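Local coordinates for protein putative NADH dehydrogenase/NAD(P)H nitroreductase (Bacteroides thetaiotaomicron VPI-5482, PDB 3KWK) that binds flavin mononucleotide at the interface of its two subunits and probably acts as an NAD(P)H-dependent oxidoreductase of the nitroreductase family, at residues Glu55-Ser60 / Lys136-Pro141; Asp36-Ala41 / Asn83-Cys88; Ser44-Lys49 / Cys101-Gln106; Ala70-Ala75 / Met131-Lys136. All coordinates share one frame; numbering follows the deposited sequence. Where two conformers were deposited one is given.

Interaction 1: residues Glu55-Ser60 / Lys136-Pro141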
loop_
_atom_site.group_PDB
_atom_site.type_symbol
_atom_site.label_atom_id
_atom_site.label_comp_id
_atom_site.label_asym_id
_atom_site.label_seq_id
_atom_site.Cartn_x
_atom_site.Cartn_y
_atom_site.Cartn_z
ATOM N N GLU A 55 5.138 12.730 -4.128
ATOM C CA GLU A 55 6.333 13.538 -3.961
ATOM C C GLU A 55 7.036 13.035 -2.712
ATOM O O GLU A 55 6.379 12.849 -1.677
ATOM C CB GLU A 55 5.951 15.038 -3.820
ATOM C CG GLU A 55 5.196 15.642 -5.026
ATOM C CD GLU A 55 6.039 15.849 -6.286
ATOM O OE1 GLU A 55 7.285 15.819 -6.255
ATOM O OE2 GLU A 55 5.398 16.023 -7.350
ATOM N N PHE A 56 8.363 12.828 -2.783
ATOM C CA PHE A 56 9.091 12.304 -1.637
ATOM C C PHE A 56 10.124 13.308 -1.159
ATOM O O PHE A 56 10.902 13.842 -1.961
ATOM C CB PHE A 56 9.817 11.011 -2.022
ATOM C CG PHE A 56 8.892 9.981 -2.618
ATOM C CD1 PHE A 56 8.148 9.151 -1.788
ATOM C CD2 PHE A 56 8.698 9.905 -3.986
ATOM C CE1 PHE A 56 7.267 8.219 -2.321
ATOM C CE2 PHE A 56 7.806 9.001 -4.518
ATOM C CZ PHE A 56 7.101 8.158 -3.697
ATOM N N VAL A 57 10.140 13.566 0.141
ATOM C CA VAL A 57 11.182 14.432 0.729
ATOM C C VAL A 57 12.084 13.499 1.534
ATOM O O VAL A 57 11.654 12.873 2.480
ATOM C CB VAL A 57 10.633 15.570 1.586
ATOM C CG1 VAL A 57 11.738 16.515 2.102
ATOM C CG2 VAL A 57 9.565 16.381 0.839
ATOM N N VAL A 58 13.347 13.437 1.133
ATOM C CA VAL A 58 14.357 12.671 1.845
ATOM C C VAL A 58 15.011 13.612 2.825
ATOM O O VAL A 58 15.617 14.581 2.407
ATOM C CB VAL A 58 15.429 12.112 0.877
ATOM C CG1 VAL A 58 16.508 11.360 1.709
ATOM C CG2 VAL A 58 14.735 11.263 -0.217
ATOM N N VAL A 59 14.848 13.362 4.121
ATOM C CA VAL A 59 15.338 14.273 5.144
ATOM C C VAL A 59 16.569 13.637 5.818
ATOM O O VAL A 59 16.456 12.574 6.444
ATOM C CB VAL A 59 14.284 14.621 6.209
ATOM C CG1 VAL A 59 14.872 15.559 7.279
ATOM C CG2 VAL A 59 13.024 15.302 5.558
ATOM N N SER A 60 17.706 14.314 5.709
ATOM C CA SER A 60 18.957 13.880 6.330
ATOM C C SER A 60 19.538 14.937 7.259
ATOM O O SER A 60 20.624 14.725 7.844
ATOM C CB SER A 60 19.970 13.600 5.230
ATOM O OG SER A 60 20.140 14.767 4.441
ATOM N N LYS A 136 5.987 22.842 7.684
ATOM C CA LYS A 136 6.839 23.909 8.183
ATOM C C LYS A 136 8.307 23.545 7.927
ATOM O O LYS A 136 9.070 24.375 7.460
ATOM C CB LYS A 136 6.542 24.186 9.675
ATOM C CG LYS A 136 7.540 25.109 10.372
ATOM C CD LYS A 136 7.430 25.072 11.899
ATOM C CE LYS A 136 8.339 26.133 12.522
ATOM N NZ LYS A 136 7.911 26.458 13.886
ATOM N N TYR A 137 8.719 22.328 8.265
ATOM C CA TYR A 137 10.125 21.965 8.254
ATOM C C TYR A 137 10.629 21.581 6.874
ATOM O O TYR A 137 11.828 21.699 6.579
ATOM C CB TYR A 137 10.404 20.871 9.311
ATOM C CG TYR A 137 10.401 21.484 10.676
ATOM C CD1 TYR A 137 11.440 22.322 11.069
ATOM C CD2 TYR A 137 9.333 21.338 11.513
ATOM C CE1 TYR A 137 11.418 22.960 12.310
ATOM C CE2 TYR A 137 9.300 21.969 12.780
ATOM C CZ TYR A 137 10.342 22.775 13.146
ATOM O OH TYR A 137 10.347 23.407 14.390
ATOM N N THR A 138 9.727 21.174 6.001
ATOM C CA THR A 138 10.126 20.778 4.638
ATOM C C THR A 138 9.650 21.749 3.542
ATOM O O THR A 138 9.913 21.510 2.375
ATOM C CB THR A 138 9.757 19.324 4.304
ATOM O OG1 THR A 138 8.329 19.115 4.319
ATOM C CG2 THR A 138 10.455 18.401 5.268
ATOM N N HIS A 139 8.990 22.832 3.923
ATOM C CA HIS A 139 8.611 23.916 3.022
ATOM C C HIS A 139 7.655 23.437 1.920
ATOM O O HIS A 139 7.787 23.789 0.735
ATOM C CB HIS A 139 9.838 24.617 2.398
ATOM C CG HIS A 139 10.754 25.229 3.406
ATOM N ND1 HIS A 139 10.985 26.583 3.467
ATOM C CD2 HIS A 139 11.457 24.673 4.415
ATOM C CE1 HIS A 139 11.817 26.831 4.465
ATOM N NE2 HIS A 139 12.111 25.687 5.062
ATOM N N LEU A 140 6.697 22.619 2.293
ATOM C CA LEU A 140 5.781 22.055 1.310
ATOM C C LEU A 140 4.808 23.110 0.800
ATOM O O LEU A 140 4.186 23.847 1.590
ATOM C CB LEU A 140 4.970 20.901 1.895
ATOM C CG LEU A 140 5.733 19.695 2.438
ATOM C CD1 LEU A 140 4.703 18.706 3.002
ATOM C CD2 LEU A 140 6.626 19.070 1.373
ATOM N N PRO A 141 4.721 23.245 -0.543
ATOM C CA PRO A 141 3.622 24.038 -1.075
ATOM C C PRO A 141 2.264 23.560 -0.567
ATOM O O PRO A 141 2.137 22.405 -0.215
ATOM C CB PRO A 141 3.766 23.855 -2.578
ATOM C CG PRO A 141 5.270 23.502 -2.828
ATOM C CD PRO A 141 5.545 22.620 -1.608
#
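Val57 and Thr138 meet methyl to methyl where the end of helix 128-138 comes up against strand 54-59. CG1 of Val57 lies 3.9 Å from CG2 of Thr138, the two side chains approaching at a slant. CG2 of Thr138 also lies 4.0 Å from CG2 of Val59, here nearly at right angles, so this methyl sits against two valines from the same side of the strand. With OG1 between the backbone N and the carbonyl carbon (chi1 63°), CG2 of Thr138 stands beside the backbone N, anti to the carbonyl carbon, and so faces the strand. OG1 is hydrogen-bonded to O of Val134 one helical turn back, which satisfies this buried polar atom. Val57 divides its branches: CG1 packs on Thr138, while CG2 of Val57 is 4.0 Å from CD2 of Leu140. The chain reaches Leu140 through His139, the first residue past the helix, whose positive phi of 62° takes it out of helical geometry, and the leucine extends a branch back to the strand. No hydrogen bond joins the segments. Within its own chain strand 54-59 edges the antiparallel sheet, paired with strand 83-90; on its other side Phe56, Val57 and Val58 form a parallel ladder with a strand of the second subunit, so the sheet of this nitroreductase-family fold runs on across the dimer interface, while helix 62-71 packs on Val59.

Interaction 2: residues Asp36-Ala41 / Asn83-Cys88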
loop_
_atom_site.group_PDB
_atom_site.type_symbol
_atom_site.label_atom_id
_atom_site.label_comp_id
_atom_site.label_asym_id
_atom_site.label_seq_id
_atom_site.Cartn_x
_atom_site.Cartn_y
_atom_site.Cartn_z
ATOM N N ASP A 36 18.102 5.058 -2.728
ATOM C CA ASP A 36 17.641 5.225 -4.119
ATOM C C ASP A 36 16.638 4.151 -4.533
ATOM O O ASP A 36 15.607 4.450 -5.123
ATOM C CB ASP A 36 18.825 5.257 -5.082
ATOM C CG ASP A 36 19.809 6.452 -4.859
ATOM O OD1 ASP A 36 19.403 7.466 -4.266
ATOM O OD2 ASP A 36 21.021 6.357 -5.299
ATOM N N LEU A 37 16.920 2.904 -4.141
ATOM C CA LEU A 37 16.030 1.788 -4.444
ATOM C C LEU A 37 14.705 1.864 -3.686
ATOM O O LEU A 37 13.660 1.487 -4.209
ATOM C CB LEU A 37 16.759 0.456 -4.219
ATOM C CG LEU A 37 17.737 0.064 -5.331
ATOM C CD1 LEU A 37 18.732 -1.031 -4.842
ATOM C CD2 LEU A 37 16.982 -0.411 -6.577
HETATM N N MSE A 38 14.740 2.337 -2.447
HETATM C CA MSE A 38 13.477 2.558 -1.694
HETATM C C MSE A 38 12.600 3.564 -2.458
HETATM O O MSE A 38 11.397 3.374 -2.564
HETATM C CB MSE A 38 13.782 3.052 -0.272
HETATM C CG MSE A 38 14.352 1.991 0.567
HETATM SE SE MSE A 38 15.062 2.707 2.296
HETATM C CE MSE A 38 13.416 3.140 2.887
ATOM N N LEU A 39 13.174 4.671 -2.921
ATOM C CA LEU A 39 12.417 5.686 -3.677
ATOM C C LEU A 39 11.874 5.115 -4.992
ATOM O O LEU A 39 10.698 5.358 -5.333
ATOM C CB LEU A 39 13.310 6.919 -3.915
ATOM C CG LEU A 39 13.699 7.679 -2.628
ATOM C CD1 LEU A 39 14.864 8.623 -2.904
ATOM C CD2 LEU A 39 12.551 8.452 -2.070
ATOM N N ARG A 40 12.695 4.358 -5.714
ATOM C CA ARG A 40 12.238 3.706 -6.927
ATOM C C ARG A 40 11.094 2.751 -6.637
ATOM O O ARG A 40 10.138 2.656 -7.426
ATOM C CB ARG A 40 13.397 2.973 -7.584
ATOM C CG ARG A 40 13.100 2.285 -8.886
ATOM C CD ARG A 40 14.394 1.708 -9.427
ATOM N NE ARG A 40 15.044 2.616 -10.381
ATOM C CZ ARG A 40 15.799 3.669 -10.045
ATOM N NH1 ARG A 40 16.038 3.954 -8.769
ATOM N NH2 ARG A 40 16.333 4.437 -10.990
ATOM N N ALA A 41 11.170 2.045 -5.501
ATOM C CA ALA A 41 10.103 1.181 -5.098
ATOM C C ALA A 41 8.778 1.972 -4.863
ATOM O O ALA A 41 7.699 1.615 -5.375
ATOM C CB ALA A 41 10.465 0.341 -3.820
ATOM N N ASN A 83 18.023 9.290 8.745
ATOM C CA ASN A 83 17.239 9.750 7.622
ATOM C C ASN A 83 15.763 9.340 7.763
ATOM O O ASN A 83 15.414 8.383 8.480
ATOM C CB ASN A 83 17.689 9.112 6.269
ATOM C CG ASN A 83 19.172 9.180 6.003
ATOM O OD1 ASN A 83 19.670 10.160 5.434
ATOM N ND2 ASN A 83 19.880 8.142 6.401
ATOM N N ALA A 84 14.909 10.052 7.033
ATOM C CA ALA A 84 13.489 9.702 6.924
ATOM C C ALA A 84 13.035 10.047 5.526
ATOM O O ALA A 84 13.618 10.949 4.902
ATOM C CB ALA A 84 12.654 10.492 7.956
ATOM N N ILE A 85 12.089 9.280 5.000
ATOM C CA ILE A 85 11.412 9.653 3.756
ATOM C C ILE A 85 10.018 10.118 4.118
ATOM O O ILE A 85 9.279 9.391 4.811
ATOM C CB ILE A 85 11.325 8.477 2.769
ATOM C CG1 ILE A 85 12.748 8.099 2.315
ATOM C CG2 ILE A 85 10.451 8.847 1.532
ATOM C CD1 ILE A 85 12.816 6.807 1.504
ATOM N N ILE A 86 9.673 11.325 3.668
ATOM C CA ILE A 86 8.348 11.876 3.853
ATOM C C ILE A 86 7.560 11.636 2.581
ATOM O O ILE A 86 7.935 12.140 1.522
ATOM C CB ILE A 86 8.384 13.351 4.230
ATOM C CG1 ILE A 86 9.332 13.560 5.416
ATOM C CG2 ILE A 86 6.946 13.843 4.546
ATOM C CD1 ILE A 86 9.190 14.932 6.042
ATOM N N VAL A 87 6.524 10.815 2.661
ATOM C CA VAL A 87 5.689 10.495 1.496
ATOM C C VAL A 87 4.558 11.493 1.423
ATOM O O VAL A 87 3.740 11.585 2.370
ATOM C CB VAL A 87 5.117 9.047 1.527
ATOM C CG1 VAL A 87 4.245 8.789 0.293
ATOM C CG2 VAL A 87 6.269 7.980 1.726
ATOM N N CYS A 88 4.491 12.252 0.340
ATOM C CA CYS A 88 3.496 13.291 0.162
ATOM C C CYS A 88 2.742 13.055 -1.114
ATOM O O CYS A 88 3.213 12.371 -2.003
ATOM C CB CYS A 88 4.137 14.678 0.045
ATOM S SG CYS A 88 5.268 15.096 1.375
#
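Ile85 receives Met38 and Leu39 in a helix-on-sheet contact of the α+β nitroreductase fold, with helix 32-43 lying over strand 83-90. Along the strand, Asn83 and Ala84 come first and are bound into the sheet by backbone hydrogen bonds to Phe152 and Val59 on the two neighbouring strands. Ile85 follows and carries the whole contact. Its CG1 is set beside the backbone N (chi1 -66°), and the extended branch delivers CD1 to the helix, while CG2 of Ile85 lies 4.2 Å from CD2 of Leu39. Ile86 next continues the backbone pairing, with Val57, and Val87 packs on Ile108 of helix 97-114, which Met38 also touches; the helix and the strand thus share a buried apolar layer. Leu39 also leans on Phe56 and Val58 of strand 54-59. Independently, CD2 of Leu39 lies 3.9 Å from CD1 of Ile85. Met38, a selenomethionine, bends at its last torsion (chi3 67°), which brings its CE to 4.0 Å from CD1 of Ile85.

Interaction 3: residues Ser44-Lys49 / Cys101-Gln106. With FMN (flavin mononucleotide), chain B.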
loop_
_atom_site.group_PDB
_atom_site.type_symbol
_atom_site.label_atom_id
_atom_site.label_comp_id
_atom_site.label_asym_id
_atom_site.label_seq_id
_atom_site.Cartn_x
_atom_site.Cartn_y
_atom_site.Cartn_z
ATOM N N SER A 44 6.925 2.941 -7.935
ATOM C CA SER A 44 6.379 1.794 -8.720
ATOM C C SER A 44 4.973 1.434 -8.289
ATOM O O SER A 44 4.374 0.544 -8.883
ATOM C CB SER A 44 7.267 0.574 -8.536
ATOM O OG SER A 44 8.602 0.881 -8.941
ATOM N N ALA A 45 4.443 2.135 -7.297
ATOM C CA ALA A 45 3.057 1.915 -6.867
ATOM C C ALA A 45 2.012 2.070 -7.995
ATOM O O ALA A 45 2.202 2.798 -8.994
ATOM C CB ALA A 45 2.695 2.918 -5.737
ATOM N N PRO A 46 0.847 1.418 -7.808
ATOM C CA PRO A 46 -0.267 1.700 -8.698
ATOM C C PRO A 46 -0.756 3.134 -8.395
ATOM O O PRO A 46 -0.392 3.692 -7.351
ATOM C CB PRO A 46 -1.327 0.678 -8.283
ATOM C CG PRO A 46 -1.002 0.368 -6.835
ATOM C CD PRO A 46 0.505 0.397 -6.791
ATOM N N SER A 47 -1.564 3.710 -9.284
ATOM C CA SER A 47 -2.000 5.109 -9.151
ATOM C C SER A 47 -3.316 5.355 -9.833
ATOM O O SER A 47 -3.419 4.992 -10.998
ATOM C CB SER A 47 -0.950 6.023 -9.797
ATOM O OG SER A 47 -1.305 7.403 -9.687
ATOM N N GLY A 48 -4.305 5.889 -9.118
ATOM C CA GLY A 48 -5.576 6.235 -9.732
ATOM C C GLY A 48 -5.409 7.112 -10.970
ATOM O O GLY A 48 -4.765 8.162 -10.902
ATOM N N LYS A 49 -5.948 6.635 -12.101
ATOM C CA LYS A 49 -5.835 7.274 -13.415
ATOM C C LYS A 49 -4.394 7.517 -13.853
ATOM O O LYS A 49 -4.127 8.342 -14.734
ATOM C CB LYS A 49 -6.649 8.561 -13.439
ATOM C CG LYS A 49 -8.141 8.345 -13.059
ATOM C CD LYS A 49 -8.977 7.701 -14.181
ATOM C CE LYS A 49 -10.438 7.514 -13.732
ATOM N NZ LYS A 49 -11.214 6.574 -14.595
ATOM N N CYS A 101 -0.489 7.117 -2.381
ATOM C CA CYS A 101 0.684 7.316 -1.526
ATOM C C CYS A 101 0.776 6.248 -0.445
ATOM O O CYS A 101 1.886 5.962 0.060
ATOM C CB CYS A 101 0.657 8.691 -0.887
ATOM S SG CYS A 101 0.968 10.018 -2.065
ATOM N N SER A 102 -0.354 5.678 -0.007
ATOM C CA SER A 102 -0.307 4.530 0.933
ATOM C C SER A 102 0.296 3.304 0.248
ATOM O O SER A 102 1.086 2.566 0.863
ATOM C CB SER A 102 -1.730 4.198 1.361
ATOM O OG SER A 102 -2.221 5.175 2.260
ATOM N N ALA A 103 -0.055 3.074 -1.023
ATOM C CA ALA A 103 0.569 1.976 -1.765
ATOM C C ALA A 103 2.099 2.241 -1.951
ATOM O O ALA A 103 2.904 1.337 -1.800
ATOM C CB ALA A 103 -0.151 1.752 -3.133
ATOM N N ALA A 104 2.454 3.507 -2.206
ATOM C CA ALA A 104 3.862 3.907 -2.361
ATOM C C ALA A 104 4.594 3.678 -1.042
ATOM O O ALA A 104 5.713 3.141 -1.012
ATOM C CB ALA A 104 4.015 5.381 -2.801
ATOM N N ALA A 105 3.961 4.087 0.052
ATOM C CA ALA A 105 4.586 3.917 1.343
ATOM C C ALA A 105 4.814 2.445 1.647
ATOM O O ALA A 105 5.861 2.091 2.187
ATOM C CB ALA A 105 3.727 4.571 2.441
ATOM N N GLN A 106 3.855 1.595 1.296
ATOM C CA GLN A 106 3.989 0.169 1.592
ATOM C C GLN A 106 5.135 -0.404 0.752
ATOM O O GLN A 106 5.934 -1.229 1.235
ATOM C CB GLN A 106 2.703 -0.619 1.287
ATOM C CG GLN A 106 2.795 -2.138 1.472
ATOM C CD GLN A 106 3.137 -2.580 2.862
ATOM O OE1 GLN A 106 3.245 -1.746 3.788
ATOM N NE2 GLN A 106 3.284 -3.899 3.051
HETATM N N1 FMN B . -7.871 0.635 -12.823
HETATM C C2 FMN B . -9.074 0.323 -13.385
HETATM O O2 FMN B . -9.096 -0.358 -14.426
HETATM N N3 FMN B . -10.256 0.770 -12.815
HETATM C C4 FMN B . -10.283 1.545 -11.675
HETATM O O4 FMN B . -11.391 1.922 -11.181
HETATM C C4A FMN B . -9.048 1.865 -11.106
HETATM N N5 FMN B . -8.988 2.661 -9.970
HETATM C C5A FMN B . -7.805 2.818 -9.300
HETATM C C6 FMN B . -7.808 3.491 -8.069
HETATM C C7 FMN B . -6.617 3.604 -7.367
HETATM C C7M FMN B . -6.557 4.321 -6.008
HETATM C C8 FMN B . -5.437 3.078 -7.856
HETATM C C8M FMN B . -4.178 3.232 -7.038
HETATM C C9 FMN B . -5.436 2.432 -9.079
HETATM C C9A FMN B . -6.624 2.292 -9.812
HETATM N N10 FMN B . -6.650 1.669 -11.063
HETATM C C10 FMN B . -7.848 1.404 -11.661
HETATM C "C1'" FMN B . -5.396 1.133 -11.647
HETATM C "C2'" FMN B . -4.560 2.254 -12.260
HETATM O "O2'" FMN B . -5.153 2.733 -13.471
HETATM C "C3'" FMN B . -3.097 1.814 -12.472
HETATM O "O3'" FMN B . -2.473 1.543 -11.217
HETATM C "C4'" FMN B . -2.252 2.897 -13.201
HETATM O "O4'" FMN B . -2.734 3.040 -14.544
HETATM C "C5'" FMN B . -0.753 2.586 -13.203
HETATM O "O5'" FMN B . -0.610 1.350 -13.895
HETATM P P FMN B . 0.091 0.061 -13.183
HETATM O O1P FMN B . -0.804 -0.379 -12.009
HETATM O O2P FMN B . 0.079 -0.933 -14.364
HETATM O O3P FMN B . 1.484 0.426 -12.711
#
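The methyl of Ala45 rests against the backbone of helix 97-114, with its CB 3.6 Å from N of Ala104. It is flanked by two helix methyls, CB of Ala103 at 4.0 Å and CB of Ala104 at 4.1 Å from the same CB of Ala45. With such small side chains the loop comes close to the helix, the CA atoms of Ala45 and Ala104 being 5.0 Å apart. CG and CD of Pro46 both lie 4.0 Å from CB of Ala103. The other side of this loop faces flavin mononucleotide, in the arrangement characteristic of the dimeric nitroreductase fold, where the cofactor lies between subunits: this FMN is held largely by the second subunit, through Arg19, Ser21, Arg23, Lys162, Lys164 and the carbonyl of Tyr74. From the present chain, N of Ser47 gives a hydrogen bond of 3.0 Å to the ribityl O3' of FMN at an N-H...O angle of 160°. CB of Pro46 is 3.3 Å from the same O3', and N of Gly48 comes within 3.3 Å of C8 of the isoalloxazine. Further out, Asp100, the residue just before Cys101 on helix 97-114, holds the loop by two hydrogen bonds, OD2 with OG of Ser47 and OD1 with N of Gly48. Trp54 packs on both Ala45 and Ser47, and the carbonyl of Ala45 accepts a hydrogen bond from Lys164 of the second subunit.

Interaction 4: residues Ala70-Ala75 / Met131-Lys136. With FMN (flavin mononucleotide), chain C.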
loop_
_atom_site.group_PDB
_atom_site.type_symbol
_atom_site.label_atom_id
_atom_site.label_comp_id
_atom_site.label_asym_id
_atom_site.label_seq_id
_atom_site.Cartn_x
_atom_site.Cartn_y
_atom_site.Cartn_z
ATOM N N ALA A 70 10.387 16.316 17.997
ATOM C CA ALA A 70 9.849 16.991 19.192
ATOM C C ALA A 70 8.351 17.315 19.018
ATOM O O ALA A 70 7.542 17.242 19.959
ATOM C CB ALA A 70 10.630 18.257 19.466
ATOM N N ALA A 71 7.980 17.652 17.792
ATOM C CA ALA A 71 6.657 18.155 17.493
ATOM C C ALA A 71 5.652 17.049 17.121
ATOM O O ALA A 71 4.448 17.255 17.207
ATOM C CB ALA A 71 6.755 19.231 16.370
ATOM N N LEU A 72 6.120 15.870 16.708
ATOM C CA LEU A 72 5.228 14.788 16.307
ATOM C C LEU A 72 5.070 13.771 17.452
ATOM O O LEU A 72 6.066 13.319 18.049
ATOM C CB LEU A 72 5.783 14.093 15.062
ATOM C CG LEU A 72 5.810 14.959 13.828
ATOM C CD1 LEU A 72 6.614 14.318 12.692
ATOM C CD2 LEU A 72 4.385 15.238 13.352
ATOM N N PRO A 73 3.813 13.408 17.769
ATOM C CA PRO A 73 3.585 12.650 19.003
ATOM C C PRO A 73 4.065 11.199 18.975
ATOM O O PRO A 73 4.418 10.644 20.041
ATOM C CB PRO A 73 2.060 12.711 19.177
ATOM C CG PRO A 73 1.532 12.966 17.798
ATOM C CD PRO A 73 2.557 13.789 17.108
ATOM N N TYR A 74 4.082 10.581 17.800
ATOM C CA TYR A 74 4.453 9.170 17.682
ATOM C C TYR A 74 5.541 8.981 16.613
ATOM O O TYR A 74 5.591 7.949 15.931
ATOM C CB TYR A 74 3.233 8.288 17.414
ATOM C CG TYR A 74 2.163 8.486 18.455
ATOM C CD1 TYR A 74 2.277 7.908 19.698
ATOM C CD2 TYR A 74 1.068 9.308 18.202
ATOM C CE1 TYR A 74 1.316 8.134 20.680
ATOM C CE2 TYR A 74 0.109 9.536 19.167
ATOM C CZ TYR A 74 0.233 8.950 20.400
ATOM O OH TYR A 74 -0.705 9.171 21.383
ATOM N N ALA A 75 6.436 9.968 16.498
ATOM C CA ALA A 75 7.629 9.867 15.647
ATOM C C ALA A 75 8.881 10.226 16.443
ATOM O O ALA A 75 9.840 10.840 15.915
ATOM C CB ALA A 75 7.491 10.758 14.417
HETATM N N MSE A 131 0.511 17.425 9.929
HETATM C CA MSE A 131 0.766 17.785 8.530
HETATM C C MSE A 131 1.399 19.166 8.506
HETATM O O MSE A 131 2.314 19.434 7.723
HETATM C CB MSE A 131 -0.518 17.775 7.746
HETATM C CG MSE A 131 -1.183 16.386 7.757
HETATM SE SE MSE A 131 -2.954 16.371 6.969
HETATM C CE MSE A 131 -2.384 16.435 5.187
ATOM N N GLU A 132 0.926 20.057 9.378
ATOM C CA GLU A 132 1.509 21.414 9.460
ATOM C C GLU A 132 2.956 21.407 9.959
ATOM O O GLU A 132 3.766 22.159 9.455
ATOM C CB GLU A 132 0.634 22.310 10.337
ATOM C CG GLU A 132 1.187 23.729 10.565
ATOM C CD GLU A 132 1.470 24.541 9.282
ATOM O OE1 GLU A 132 0.773 24.372 8.234
ATOM O OE2 GLU A 132 2.393 25.395 9.356
ATOM N N VAL A 133 3.288 20.560 10.930
ATOM C CA VAL A 133 4.683 20.381 11.370
ATOM C C VAL A 133 5.564 20.059 10.183
ATOM O O VAL A 133 6.599 20.697 9.978
ATOM C CB VAL A 133 4.811 19.297 12.464
ATOM C CG1 VAL A 133 6.275 18.933 12.753
ATOM C CG2 VAL A 133 4.106 19.770 13.729
ATOM N N VAL A 134 5.165 19.031 9.429
ATOM C CA VAL A 134 5.940 18.555 8.310
ATOM C C VAL A 134 6.039 19.645 7.265
ATOM O O VAL A 134 7.108 19.890 6.734
ATOM C CB VAL A 134 5.354 17.251 7.712
ATOM C CG1 VAL A 134 6.085 16.886 6.393
ATOM C CG2 VAL A 134 5.406 16.134 8.783
ATOM N N ARG A 135 4.932 20.342 7.002
ATOM C CA ARG A 135 4.928 21.438 6.015
ATOM C C ARG A 135 5.923 22.519 6.393
ATOM O O ARG A 135 6.686 23.019 5.561
ATOM C CB ARG A 135 3.525 22.025 5.901
ATOM C CG ARG A 135 3.428 23.229 4.965
ATOM C CD ARG A 135 1.968 23.671 4.752
ATOM N NE ARG A 135 1.049 22.505 4.535
ATOM C CZ ARG A 135 1.029 21.737 3.437
ATOM N NH1 ARG A 135 1.786 21.994 2.395
ATOM N NH2 ARG A 135 0.186 20.735 3.355
ATOM N N LYS A 136 5.987 22.842 7.684
ATOM C CA LYS A 136 6.839 23.909 8.183
ATOM C C LYS A 136 8.307 23.545 7.927
ATOM O O LYS A 136 9.070 24.375 7.460
ATOM C CB LYS A 136 6.542 24.186 9.675
ATOM C CG LYS A 136 7.540 25.109 10.372
ATOM C CD LYS A 136 7.430 25.072 11.899
ATOM C CE LYS A 136 8.339 26.133 12.522
ATOM N NZ LYS A 136 7.911 26.458 13.886
HETATM N N1 FMN C . 3.703 3.657 14.132
HETATM C C2 FMN C . 4.253 4.643 14.899
HETATM O O2 FMN C . 5.207 4.364 15.647
HETATM N N3 FMN C . 3.747 5.932 14.858
HETATM C C4 FMN C . 2.678 6.286 14.063
HETATM O O4 FMN C . 2.257 7.484 14.049
HETATM C C4A FMN C . 2.117 5.272 13.282
HETATM N N5 FMN C . 1.023 5.541 12.471
HETATM C C5A FMN C . 0.591 4.611 11.565
HETATM C C6 FMN C . -0.409 4.970 10.649
HETATM C C7 FMN C . -0.808 4.042 9.699
HETATM C C7M FMN C . -1.892 4.380 8.661
HETATM C C8 FMN C . -0.251 2.779 9.642
HETATM C C8M FMN C . -0.728 1.821 8.579
HETATM C C9 FMN C . 0.721 2.424 10.559
HETATM C C9A FMN C . 1.155 3.340 11.529
HETATM N N10 FMN C . 2.115 3.001 12.487
HETATM C C10 FMN C . 2.630 3.970 13.300
HETATM C "C1'" FMN C . 2.704 1.639 12.492
HETATM C "C2'" FMN C . 1.752 0.639 13.142
HETATM O "O2'" FMN C . 1.691 0.833 14.558
HETATM C "C3'" FMN C . 2.126 -0.813 12.777
HETATM O "O3'" FMN C . 1.973 -1.027 11.374
HETATM C "C4'" FMN C . 1.243 -1.856 13.518
HETATM O "O4'" FMN C . 1.533 -1.801 14.922
HETATM C "C5'" FMN C . 1.429 -3.281 12.990
HETATM O "O5'" FMN C . 2.800 -3.602 13.207
HETATM P P FMN C . 3.770 -4.035 11.970
HETATM O O1P FMN C . 3.915 -2.822 11.033
HETATM O O2P FMN C . 5.063 -4.360 12.750
HETATM O O3P FMN C . 3.183 -5.230 11.246
#
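Ala71 and Val133 bring the end of helix 62-71 against helix 128-138, with their CA atoms 6.8 Å apart, and at Leu72 the first chain leaves helical geometry. Here the C-terminal end of one helix packs on the side of another within the nitroreductase fold, next to the cofactor pocket. Val133 occupies the centre of it with both branches. CG1 and CG2 of Val133 lie 3.7 Å and 3.8 Å from CB of Ala71, so the alanine methyl faces the fork of the valine. CG1 of Val133, placed opposite the backbone N (chi1 170°), also meets CG of Leu72 at 4.1 Å. Leu72 and Val133 run antiparallel alongside one another, and CD2 of Leu72 comes to 4.2 Å from CB of Val133. The other branch of Leu72, CD1, is a looser 4.5 Å from CG2 of Val134. Ala71 is exposed and Leu72 buried, so the contact passes from the surface into the interior, where Val134 packs on Pro146 and Val149 of strand 144-153. Arg130 of the same helix touches Leu72, Pro73 and Tyr74. Beyond Leu72 the chain turns to the flavin. There CB of Tyr74 lies 3.6 Å from O4 of FMN, and N3 of the flavin donates a hydrogen bond of 2.9 Å to the carbonyl O of Tyr74, with an N-H...O angle of 155°.

Overall arrangement
All four contacts are apolar across their segments; they differ in depth and in what lies behind them. Interactions 1 and 2 are buried and join a helix, or in interaction 1 a helix end and the loop after it, to neighbouring strands, 54-59 and 83-90, tied together by backbone bonds such as Val57 O to Ile86 N. Interaction 3 is buried too, but sets an irregular loop on a helix. Interaction 4 is partly open to solvent and shares helix 128-138 with interaction 1. Polar bonds to the cofactor set interactions 3 and 4 apart: each meets a different FMN, one through a backbone N-H to the ribityl chain, the other through a carbonyl to the flavin ring.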